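Sporulation-control protein spo0M (Bacillus subtilis, PDB 5CL2) controls the expression of spo0A and is required for Bacillus subtilis to pass morphological stage 0 of sporulation. Local coordinates at residues A[140-144]-A[145-149]; A[241-244]-A[245-248]. One frame throughout, in Å; residues are numbered along the deposited sequence.

Contact 1. Residues A[140-144]-A[145-149]; sequences AIENL and GFRLN
A Schellman motif closes the C-terminal end of the helix 132-143, where Gly145 is the first residue to leave helical angles, and turns the chain into the edge strand 146-155 of a five-stranded antiparallel sheet, with Ile141 and Phe146 meeting across it. Gly145 has a positive phi of 103°. At these backbone angles a CB would run into Leu144 O, which suits glycine. Two bonds define the motif. Gly145 N donates to Glu142 O at 2.9 Å, and Phe146 N gives a weak bond to Ile141 O at 3.4 Å. Phe146 N also reaches Glu142 O at 3.3 Å. This oxygen therefore takes two donors, both above the same face of its carbonyl plane. The motif also has its usual apolar contact. In Ile141, CG1 sits beside the backbone N (chi1 -70°), which leaves CG2 anti to it and sends that methyl against Phe146 CB at 3.6 Å. Ile141 O lies at the edge of the Phe146 ring, near its plane. The ring also meets that of Tyr178. Phe171 touches both Ile141 and Phe146. Asn143 ND2 is bonded to Glu240 of the helix 236-248. Glu142 CA makes a CA-H...O contact of 3.1 Å with Phe146 O. The extended Glu142 chain then runs alongside the strand. Its OE2 accepts from Leu148 N through its anti lone pair, in a nearly straight bond of 3.3 Å (169°).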
loop_
_atom_site.group_PDB
_atom_site.type_symbol
_atom_site.label_atom_id
_atom_site.label_comp_id
_atom_site.label_asym_id
_atom_site.label_seq_id
_atom_site.Cartn_x
_atom_site.Cartn_y
_atom_site.Cartn_z
ATOM N N ALA A 140 -10.476 6.177 -24.499
ATOM C CA ALA A 140 -9.577 7.202 -25.029
ATOM C C ALA A 140 -8.365 6.605 -25.739
ATOM O O ALA A 140 -8.000 7.054 -26.819
ATOM C CB ALA A 140 -9.123 8.131 -23.919
ATOM N N ILE A 141 -7.735 5.618 -25.114
ATOM C CA ILE A 141 -6.571 4.951 -25.685
ATOM C C ILE A 141 -6.945 4.204 -26.969
ATOM O O ILE A 141 -6.232 4.294 -27.983
ATOM C CB ILE A 141 -5.939 3.961 -24.688
ATOM C CG1 ILE A 141 -5.261 4.707 -23.532
ATOM C CG2 ILE A 141 -4.949 3.051 -25.390
ATOM C CD1 ILE A 141 -4.071 5.565 -23.932
ATOM N N GLU A 142 -8.074 3.494 -26.964
ATOM C CA GLU A 142 -8.416 2.768 -28.187
ATOM C C GLU A 142 -8.765 3.736 -29.326
ATOM O O GLU A 142 -8.425 3.477 -30.483
ATOM C CB GLU A 142 -9.573 1.806 -27.979
ATOM C CG GLU A 142 -9.343 0.707 -26.955
ATOM C CD GLU A 142 -10.420 -0.368 -27.014
ATOM O OE1 GLU A 142 -11.599 -0.005 -26.844
ATOM O OE2 GLU A 142 -10.089 -1.571 -27.174
ATOM N N ASN A 143 -9.375 4.871 -28.994
ATOM C CA ASN A 143 -9.718 5.858 -30.019
ATOM C C ASN A 143 -8.488 6.384 -30.736
ATOM O O ASN A 143 -8.542 6.661 -31.928
ATOM C CB ASN A 143 -10.502 7.014 -29.412
ATOM C CG ASN A 143 -11.894 6.600 -28.996
ATOM O OD1 ASN A 143 -12.429 5.612 -29.501
ATOM N ND2 ASN A 143 -12.482 7.336 -28.057
ATOM N N LEU A 144 -7.371 6.473 -30.021
ATOM C CA LEU A 144 -6.127 6.941 -30.612
ATOM C C LEU A 144 -5.567 5.936 -31.605
ATOM O O LEU A 144 -4.622 6.254 -32.318
ATOM C CB LEU A 144 -5.070 7.236 -29.537
ATOM C CG LEU A 144 -5.248 8.462 -28.634
ATOM C CD1 LEU A 144 -4.062 8.613 -27.699
ATOM C CD2 LEU A 144 -5.389 9.716 -29.478
ATOM N N GLY A 145 -6.187 4.762 -31.732
ATOM C CA GLY A 145 -5.556 3.689 -32.486
ATOM C C GLY A 145 -4.896 2.545 -31.740
ATOM O O GLY A 145 -3.887 2.020 -32.184
ATOM N N PHE A 146 -5.416 2.197 -30.568
ATOM C CA PHE A 146 -4.971 0.983 -29.884
ATOM C C PHE A 146 -6.113 -0.004 -29.690
ATOM O O PHE A 146 -7.281 0.364 -29.790
ATOM C CB PHE A 146 -4.362 1.316 -28.533
ATOM C CG PHE A 146 -3.028 1.931 -28.621
ATOM C CD1 PHE A 146 -2.893 3.290 -28.843
ATOM C CD2 PHE A 146 -1.891 1.161 -28.484
ATOM C CE1 PHE A 146 -1.638 3.870 -28.930
ATOM C CE2 PHE A 146 -0.634 1.737 -28.560
ATOM C CZ PHE A 146 -0.513 3.088 -28.788
ATOM N N ARG A 147 -5.779 -1.263 -29.416
ATOM C CA ARG A 147 -6.811 -2.230 -29.057
ATOM C C ARG A 147 -6.336 -2.991 -27.803
ATOM O O ARG A 147 -5.178 -3.422 -27.729
ATOM C CB ARG A 147 -7.099 -3.169 -30.238
ATOM C CG ARG A 147 -8.327 -4.046 -30.075
ATOM C CD ARG A 147 -7.933 -5.464 -29.747
ATOM N NE ARG A 147 -6.712 -5.833 -30.468
ATOM C CZ ARG A 147 -5.946 -6.873 -30.147
ATOM N NH1 ARG A 147 -6.274 -7.650 -29.123
ATOM N NH2 ARG A 147 -4.849 -7.136 -30.842
ATOM N N LEU A 148 -7.216 -3.142 -26.811
ATOM C CA LEU A 148 -6.816 -3.828 -25.578
ATOM C C LEU A 148 -6.529 -5.284 -25.872
ATOM O O LEU A 148 -7.372 -5.999 -26.410
ATOM C CB LEU A 148 -7.891 -3.725 -24.504
ATOM C CG LEU A 148 -7.512 -4.469 -23.214
ATOM C CD1 LEU A 148 -6.308 -3.849 -22.544
ATOM C CD2 LEU A 148 -8.675 -4.571 -22.245
ATOM N N ASN A 149 -5.323 -5.720 -25.535
ATOM C CA ASN A 149 -4.897 -7.068 -25.888
ATOM C C ASN A 149 -4.933 -8.006 -24.702
ATOM O O ASN A 149 -5.568 -9.071 -24.741
ATOM C CB ASN A 149 -3.491 -7.070 -26.494
ATOM C CG ASN A 149 -3.166 -8.388 -27.190
ATOM O OD1 ASN A 149 -3.999 -8.944 -27.902
ATOM N ND2 ASN A 149 -1.965 -8.896 -26.973
#

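Contact 2. Residues A[241-244]-A[245-248]; sequences EVLE and EILD
Ile246 places CG1 beside its backbone N (chi1 -62°) and then extends, which carries CD1 back along the helix to Val242. Val242 has CG1 opposite its own N (chi1 172°), and this methyl meets Ile246 CD1 at 3.9 Å. The same Ile246 CD1 lies 4.2 Å from Leu243 CD2, touching both neighbours of the previous turn. Ile246 CG1 is packed closely over the backbone, 3.1 Å from Val242 O. That oxygen also accepts from Ile246 N at 2.9 Å, in the usual i to i+4 pattern. Glu241 O and Leu243 O take Glu245 N and Leu247 N in the same way. The bond from Asp248 N to Glu244 O is weak. The helix 236-248 is amphipathic here. Val242, Leu243, Ile246 and Leu247 pack on the strands 195-202 and 224-229, chiefly against Phe200 and Phe228. Glu241, Glu244, Glu245 and Asp248 are exposed. With an alanine here in place of Ile246, Val242 CG1 and Leu243 CD2 would probably lose their CD1 partner, and a gap would be likely to open beside Phe200 and Phe228. Leu247 stands beside Ile246, with its CG 3.2 Å from Leu243 O.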
loop_
_atom_site.group_PDB
_atom_site.type_symbol
_atom_site.label_atom_id
_atom_site.label_comp_id
_atom_site.label_asym_id
_atom_site.label_seq_id
_atom_site.Cartn_x
_atom_site.Cartn_y
_atom_site.Cartn_z
ATOM N N GLU A 241 -6.638 14.028 -25.741
ATOM C CA GLU A 241 -5.540 14.815 -26.298
ATOM C C GLU A 241 -4.385 14.857 -25.305
ATOM O O GLU A 241 -3.215 14.883 -25.713
ATOM C CB GLU A 241 -5.958 16.243 -26.670
ATOM C CG GLU A 241 -7.398 16.432 -27.115
ATOM C CD GLU A 241 -7.673 17.867 -27.574
ATOM O OE1 GLU A 241 -6.719 18.531 -28.059
ATOM O OE2 GLU A 241 -8.832 18.332 -27.433
ATOM N N VAL A 242 -4.698 14.796 -24.011
ATOM C CA VAL A 242 -3.631 14.694 -23.024
ATOM C C VAL A 242 -2.883 13.373 -23.198
ATOM O O VAL A 242 -1.649 13.328 -23.151
ATOM C CB VAL A 242 -4.175 14.812 -21.578
ATOM C CG1 VAL A 242 -3.084 14.496 -20.557
ATOM C CG2 VAL A 242 -4.747 16.203 -21.333
ATOM N N LEU A 243 -3.632 12.306 -23.443
ATOM C CA LEU A 243 -3.034 10.990 -23.642
ATOM C C LEU A 243 -2.181 10.960 -24.918
ATOM O O LEU A 243 -1.057 10.436 -24.916
ATOM C CB LEU A 243 -4.133 9.919 -23.658
ATOM C CG LEU A 243 -4.777 9.800 -22.268
ATOM C CD1 LEU A 243 -6.011 8.941 -22.279
ATOM C CD2 LEU A 243 -3.768 9.312 -21.229
ATOM N N GLU A 244 -2.695 11.560 -25.989
ATOM C CA GLU A 244 -1.928 11.708 -27.247
ATOM C C GLU A 244 -0.581 12.427 -27.004
ATOM O O GLU A 244 0.486 11.974 -27.460
ATOM C CB GLU A 244 -2.777 12.456 -28.281
ATOM C CG GLU A 244 -2.277 12.379 -29.717
ATOM C CD GLU A 244 -3.211 13.074 -30.711
ATOM O OE1 GLU A 244 -3.776 14.135 -30.373
ATOM O OE2 GLU A 244 -3.452 12.508 -31.796
ATOM N N GLU A 245 -0.634 13.528 -26.253
ATOM C CA GLU A 245 0.586 14.261 -25.869
ATOM C C GLU A 245 1.572 13.419 -25.058
ATOM O O GLU A 245 2.784 13.466 -25.308
ATOM C CB GLU A 245 0.258 15.533 -25.078
ATOM C CG GLU A 245 1.483 16.455 -24.915
ATOM C CD GLU A 245 1.136 17.907 -24.600
ATOM O OE1 GLU A 245 -0.050 18.286 -24.708
ATOM O OE2 GLU A 245 2.057 18.672 -24.239
ATOM N N ILE A 246 1.057 12.706 -24.049
ATOM C CA ILE A 246 1.897 11.839 -23.223
ATOM C C ILE A 246 2.591 10.783 -24.077
ATOM O O ILE A 246 3.795 10.547 -23.929
ATOM C CB ILE A 246 1.080 11.133 -22.095
ATOM C CG1 ILE A 246 0.475 12.175 -21.149
ATOM C CG2 ILE A 246 1.980 10.189 -21.324
ATOM C CD1 ILE A 246 -0.454 11.621 -20.075
ATOM N N LEU A 247 1.833 10.163 -24.979
ATOM C CA LEU A 247 2.385 9.135 -25.868
ATOM C C LEU A 247 3.384 9.715 -26.878
ATOM O O LEU A 247 4.238 8.974 -27.380
ATOM C CB LEU A 247 1.279 8.396 -26.614
ATOM C CG LEU A 247 0.292 7.622 -25.751
ATOM C CD1 LEU A 247 -0.746 6.960 -26.634
ATOM C CD2 LEU A 247 1.030 6.613 -24.876
ATOM N N ASP A 248 3.305 11.023 -27.159
ATOM C CA ASP A 248 4.170 11.591 -28.198
ATOM C C ASP A 248 5.629 11.475 -27.823
ATOM O O ASP A 248 6.497 11.469 -28.692
ATOM C CB ASP A 248 3.841 13.065 -28.462
ATOM C CG ASP A 248 4.825 13.730 -29.444
ATOM O OD1 ASP A 248 4.669 13.539 -30.672
ATOM O OD2 ASP A 248 5.758 14.445 -28.994
#

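Contact 1 comes first along the chain, and its centre lies about 13 Å from the centre of contact 2. Both belong to the part of the fold built on the sheet of strands 146-155, 165-173, 185-191, 195-202 and 224-229. Contact 1 leads from the helix 132-143 into one edge strand. Contact 2 lies on the helix 236-248, which packs on the other edge strand, 224-229, and its neighbour. The two helices meet directly: Ala140 CB lies 3.6 Å from Leu243 CD1. Phe146 CE1 also touches Leu247 CD1, at 4.0 Å. The C-terminal helix thus packs beside the helix that precedes the sheet, through apolar contacts that also take in Phe146 of the first strand.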